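Local coordinates for protein sugar-phosphate aldolase (Thermotoga maritima, PDB 1PVT) that is a sugar-phosphate aldolase of the class II aldolase and adducin family, with helices packed on a large mixed beta-sheet, at residues Arg4-Ile7 against Arg8-Lys12; Tyr73-Asp76 against Ser77-Cys80. All coordinates share one frame; numbering follows the deposited sequence.

Contact 1 (Arg4-Ile7 against Arg8-Lys12)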
loop_
_atom_site.group_PDB
_atom_site.type_symbol
_atom_site.label_atom_id
_atom_site.label_comp_id
_atom_site.label_asym_id
_atom_site.label_seq_id
_atom_site.Cartn_x
_atom_site.Cartn_y
_atom_site.Cartn_z
ATOM N N ARG A 4 -8.643 -14.553 -10.121
ATOM C CA ARG A 4 -7.723 -15.621 -9.726
ATOM C C ARG A 4 -6.274 -15.405 -10.200
ATOM O O ARG A 4 -5.329 -15.944 -9.618
ATOM C CB ARG A 4 -8.250 -16.950 -10.259
ATOM C CG ARG A 4 -9.748 -17.146 -10.039
ATOM C CD ARG A 4 -10.297 -18.157 -11.032
ATOM N NE ARG A 4 -9.561 -19.417 -10.960
ATOM C CZ ARG A 4 -9.495 -20.308 -11.947
ATOM N NH1 ARG A 4 -10.124 -20.082 -13.097
ATOM N NH2 ARG A 4 -8.791 -21.425 -11.781
ATOM N N GLU A 5 -6.113 -14.627 -11.268
ATOM C CA GLU A 5 -4.796 -14.303 -11.826
ATOM C C GLU A 5 -4.224 -13.128 -11.022
ATOM O O GLU A 5 -3.038 -13.106 -10.685
ATOM C CB GLU A 5 -4.932 -13.909 -13.307
ATOM C CG GLU A 5 -3.650 -13.363 -13.959
ATOM C CD GLU A 5 -3.847 -12.881 -15.410
ATOM O OE1 GLU A 5 -4.155 -13.719 -16.293
ATOM O OE2 GLU A 5 -3.688 -11.661 -15.670
ATOM N N THR A 6 -5.086 -12.155 -10.729
ATOM C CA THR A 6 -4.723 -10.981 -9.951
ATOM C C THR A 6 -4.009 -11.475 -8.695
ATOM O O THR A 6 -3.011 -10.885 -8.250
ATOM C CB THR A 6 -5.994 -10.183 -9.563
ATOM O OG1 THR A 6 -6.520 -9.521 -10.719
ATOM C CG2 THR A 6 -5.685 -9.150 -8.511
ATOM N N ILE A 7 -4.533 -12.572 -8.145
ATOM C CA ILE A 7 -3.991 -13.216 -6.948
ATOM C C ILE A 7 -2.532 -13.558 -7.143
ATOM O O ILE A 7 -1.696 -13.275 -6.286
ATOM C CB ILE A 7 -4.712 -14.529 -6.641
ATOM C CG1 ILE A 7 -6.208 -14.281 -6.501
ATOM C CG2 ILE A 7 -4.129 -15.147 -5.399
ATOM C CD1 ILE A 7 -6.549 -13.114 -5.626
ATOM N N ARG A 8 -2.244 -14.201 -8.268
ATOM C CA ARG A 8 -0.885 -14.574 -8.605
ATOM C C ARG A 8 -0.045 -13.308 -8.685
ATOM O O ARG A 8 1.105 -13.293 -8.254
ATOM C CB ARG A 8 -0.863 -15.327 -9.943
ATOM C CG ARG A 8 -1.284 -16.788 -9.820
ATOM C CD ARG A 8 -2.000 -17.306 -11.062
ATOM N NE ARG A 8 -2.493 -18.678 -10.879
ATOM C CZ ARG A 8 -3.536 -19.203 -11.529
ATOM N NH1 ARG A 8 -4.214 -18.472 -12.411
ATOM N NH2 ARG A 8 -3.898 -20.467 -11.312
ATOM N N GLU A 9 -0.636 -12.238 -9.211
ATOM C CA GLU A 9 0.065 -10.965 -9.359
ATOM C C GLU A 9 0.400 -10.394 -8.001
ATOM O O GLU A 9 1.420 -9.728 -7.815
ATOM C CB GLU A 9 -0.791 -9.968 -10.128
ATOM C CG GLU A 9 0.030 -9.074 -11.035
ATOM C CD GLU A 9 -0.666 -7.759 -11.346
ATOM O OE1 GLU A 9 -1.854 -7.803 -11.775
ATOM O OE2 GLU A 9 -0.020 -6.689 -11.162
ATOM N N ILE A 10 -0.483 -10.649 -7.051
ATOM C CA ILE A 10 -0.272 -10.193 -5.695
ATOM C C ILE A 10 0.777 -11.067 -5.026
ATOM O O ILE A 10 1.698 -10.561 -4.385
ATOM C CB ILE A 10 -1.569 -10.269 -4.881
ATOM C CG1 ILE A 10 -2.487 -9.116 -5.303
ATOM C CG2 ILE A 10 -1.258 -10.278 -3.361
ATOM C CD1 ILE A 10 -3.765 -8.991 -4.466
ATOM N N GLN A 11 0.632 -12.382 -5.167
ATOM C CA GLN A 11 1.571 -13.316 -4.568
ATOM C C GLN A 11 2.988 -13.074 -5.061
ATOM O O GLN A 11 3.937 -13.102 -4.276
ATOM C CB GLN A 11 1.148 -14.739 -4.873
ATOM C CG GLN A 11 -0.075 -15.151 -4.108
ATOM C CD GLN A 11 -0.393 -16.616 -4.292
ATOM O OE1 GLN A 11 -0.753 -17.051 -5.388
ATOM N NE2 GLN A 11 -0.251 -17.394 -3.220
ATOM N N LYS A 12 3.127 -12.831 -6.358
ATOM C CA LYS A 12 4.433 -12.564 -6.937
ATOM C C LYS A 12 5.061 -11.346 -6.254
ATOM O O LYS A 12 6.237 -11.367 -5.900
ATOM C CB LYS A 12 4.303 -12.338 -8.443
ATOM C CG LYS A 12 5.606 -11.967 -9.133
ATOM C CD LYS A 12 5.471 -11.973 -10.659
ATOM C CE LYS A 12 6.739 -11.430 -11.342
ATOM N NZ LYS A 12 7.968 -12.220 -11.013
#
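Gln11 and Ile7 meet one turn apart, and the glutamine chain runs back over the carbonyl of the preceding turn. Its CB lies 3.5 Å from Ile7 O, and its CG comes to 3.3 Å from the same carbonyl oxygen. CG sits beside the backbone N (chi1 -72°), a torsion that sends the chain back along the preceding turn. Beyond CG the chain is extended; CD passes Ile7 CG2, and OE1 stands 3.9 Å from that methyl, the two side chains crossing obliquely. NE2 reaches beyond the helix and donates a hydrogen bond to Val72 O, just before the loop of Tyr73-Asp76.

The oxygen over which this chain leans is already engaged by the backbone, for Gln11 N donates to Ile7 O at 2.7 Å with an N-H...O angle of 167°. Glu9 N to Glu5 O and Ile10 N to Thr6 O repeat the pattern. Arg8 also follows the preceding turn: its CB lies 3.2 Å from Glu5 O, while CD and NH1 each approach Arg4 O at 3.9 Å. The guanidinium stands obliquely to that carbonyl, and its NH2 remains 5.0 Å from Arg4 NH2, a like-charged neighbour on the exposed side.

Thr6, Ile7 and Ile10 are buried instead: all three rest on Leu61, Thr6 and Ile10 also touch Val32, and Ile7 and Ile10 touch Ile79. Such a division, charged on one flank and aliphatic on the other, marks an amphipathic alpha-helix laid against a beta-sheet.

Contact 2 (Tyr73-Asp76 against Ser77-Cys80)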
loop_
_atom_site.group_PDB
_atom_site.type_symbol
_atom_site.label_atom_id
_atom_site.label_comp_id
_atom_site.label_asym_id
_atom_site.label_seq_id
_atom_site.Cartn_x
_atom_site.Cartn_y
_atom_site.Cartn_z
ATOM N N TYR A 73 2.984 -15.268 -0.515
ATOM C CA TYR A 73 3.414 -15.525 -1.884
ATOM C C TYR A 73 3.299 -17.014 -2.141
ATOM O O TYR A 73 3.299 -17.459 -3.284
ATOM C CB TYR A 73 4.858 -15.073 -2.111
ATOM C CG TYR A 73 5.895 -16.137 -1.840
ATOM C CD1 TYR A 73 6.153 -17.143 -2.766
ATOM C CD2 TYR A 73 6.594 -16.154 -0.641
ATOM C CE1 TYR A 73 7.076 -18.142 -2.501
ATOM C CE2 TYR A 73 7.522 -17.145 -0.366
ATOM C CZ TYR A 73 7.755 -18.138 -1.294
ATOM O OH TYR A 73 8.638 -19.147 -0.975
ATOM N N GLU A 74 3.200 -17.781 -1.068
ATOM C CA GLU A 74 3.089 -19.224 -1.174
ATOM C C GLU A 74 1.675 -19.742 -0.936
ATOM O O GLU A 74 1.197 -20.635 -1.634
ATOM C CB GLU A 74 4.011 -19.886 -0.160
ATOM C CG GLU A 74 5.365 -20.245 -0.675
ATOM C CD GLU A 74 6.009 -21.280 0.199
ATOM O OE1 GLU A 74 6.198 -21.005 1.405
ATOM O OE2 GLU A 74 6.310 -22.372 -0.321
ATOM N N ASP A 75 1.021 -19.177 0.070
ATOM C CA ASP A 75 -0.318 -19.585 0.469
ATOM C C ASP A 75 -1.350 -18.505 0.142
ATOM O O ASP A 75 -1.435 -17.494 0.834
ATOM C CB ASP A 75 -0.287 -19.894 1.974
ATOM C CG ASP A 75 -1.627 -20.338 2.520
ATOM O OD1 ASP A 75 -2.440 -20.909 1.756
ATOM O OD2 ASP A 75 -1.857 -20.133 3.731
ATOM N N ASP A 76 -2.138 -18.724 -0.909
ATOM C CA ASP A 76 -3.145 -17.748 -1.321
ATOM C C ASP A 76 -4.338 -17.721 -0.370
ATOM O O ASP A 76 -5.290 -16.976 -0.581
ATOM C CB ASP A 76 -3.617 -18.048 -2.740
ATOM C CG ASP A 76 -4.581 -19.204 -2.791
ATOM O OD1 ASP A 76 -4.377 -20.189 -2.047
ATOM O OD2 ASP A 76 -5.544 -19.133 -3.582
ATOM N N SER A 77 -4.287 -18.538 0.676
ATOM C CA SER A 77 -5.363 -18.553 1.648
ATOM C C SER A 77 -5.126 -17.348 2.538
ATOM O O SER A 77 -5.972 -16.988 3.346
ATOM C CB SER A 77 -5.295 -19.792 2.513
ATOM O OG SER A 77 -4.390 -19.554 3.567
ATOM N N LYS A 78 -3.946 -16.748 2.400
ATOM C CA LYS A 78 -3.576 -15.572 3.184
ATOM C C LYS A 78 -4.040 -14.297 2.481
ATOM O O LYS A 78 -3.676 -13.199 2.889
ATOM C CB LYS A 78 -2.061 -15.495 3.369
ATOM C CG LYS A 78 -1.415 -16.729 3.969
ATOM C CD LYS A 78 -1.576 -16.806 5.482
ATOM C CE LYS A 78 -0.751 -17.958 6.077
ATOM N NZ LYS A 78 -0.703 -17.931 7.572
ATOM N N ILE A 79 -4.820 -14.440 1.413
ATOM C CA ILE A 79 -5.327 -13.278 0.683
ATOM C C ILE A 79 -6.848 -13.283 0.727
ATOM O O ILE A 79 -7.470 -14.299 0.428
ATOM C CB ILE A 79 -4.875 -13.290 -0.795
ATOM C CG1 ILE A 79 -3.347 -13.152 -0.873
ATOM C CG2 ILE A 79 -5.586 -12.168 -1.567
ATOM C CD1 ILE A 79 -2.789 -13.148 -2.282
ATOM N N CYS A 80 -7.443 -12.150 1.095
ATOM C CA CYS A 80 -8.897 -12.051 1.191
ATOM C C CYS A 80 -9.573 -11.347 0.024
ATOM O O CYS A 80 -9.137 -10.285 -0.426
ATOM C CB CYS A 80 -9.306 -11.344 2.493
ATOM S SG CYS A 80 -8.979 -12.255 4.024
#
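Asp75 and Ser77 are joined twice through one carboxylate. The serine hydroxyl donates from OG to Asp75 OD2 at 2.6 Å, reaching the oxygen from above the carboxylate plane. Ser77 N donates to the other oxygen, Asp75 OD1, at 3.2 Å and far more steeply, 76° out of that plane. Both donors lie on the same side of the carboxylate plane, the amide almost over its oxygen and the hydroxyl only moderately tilted, 37° out of the plane. With CG anti to the backbone N (chi1 180°), the Asp75 carboxylate is carried beside its own carbonyl carbon, toward the residues that follow.

Lys78 lies across the aspartate at about a right angle. Its chain bends at chi2, bringing the aliphatic CE within 3.4 Å of Asp75 OD2, whereas the ammonium NZ stops at 4.6 Å from that oxygen, beyond salt-bridge range. Any attraction between the two charges is thus probably modest, and NZ has a second acidic neighbour in Glu71, through a long, weak ion pair.

The bond from Ser77 N to a side-chain oxygen two residues earlier defines an Asx turn. It is superposed on a backbone turn in which Lys78 N donates to Asp75 O at 3.1 Å, tilted above the carbonyl plane. One residue on, Ile79 N makes a weak bond to Asp76 O at 3.3 Å, continuing the 3-10 winding up to the start of strand 79-84.

Further out, backbone hydrogen bonds between Lys78 and Ala64, and between Cys80 and Ile62, join the outgoing chain to strand 58-63 and the residue just past it. Asp76 OD2 has a weak hydrogen bond with His94 NE2, and at the incoming end the Tyr73 ring meets that of Tyr15 edge-to-face.

In the fold
Contact 1 comes first along the chain, in the N-terminal helix 2-19; contact 2 follows much later, where the loop after helix 69-72 enters strand 79-84. Despite that separation their centres are about 9 Å apart, on the same side of the chain's centre, and they touch directly. Ile10 CG2 meets Ile79 CD1 at 3.4 Å, joining the buried face of the helix to the beginning of the strand, while Gln11 O packs against Tyr73 CB at 3.1 Å where the loop passes the helix. The first helix thus lies against both the mixed sheet and one of its connections, bringing distant parts of the sequence together where a helix packs on the sheet.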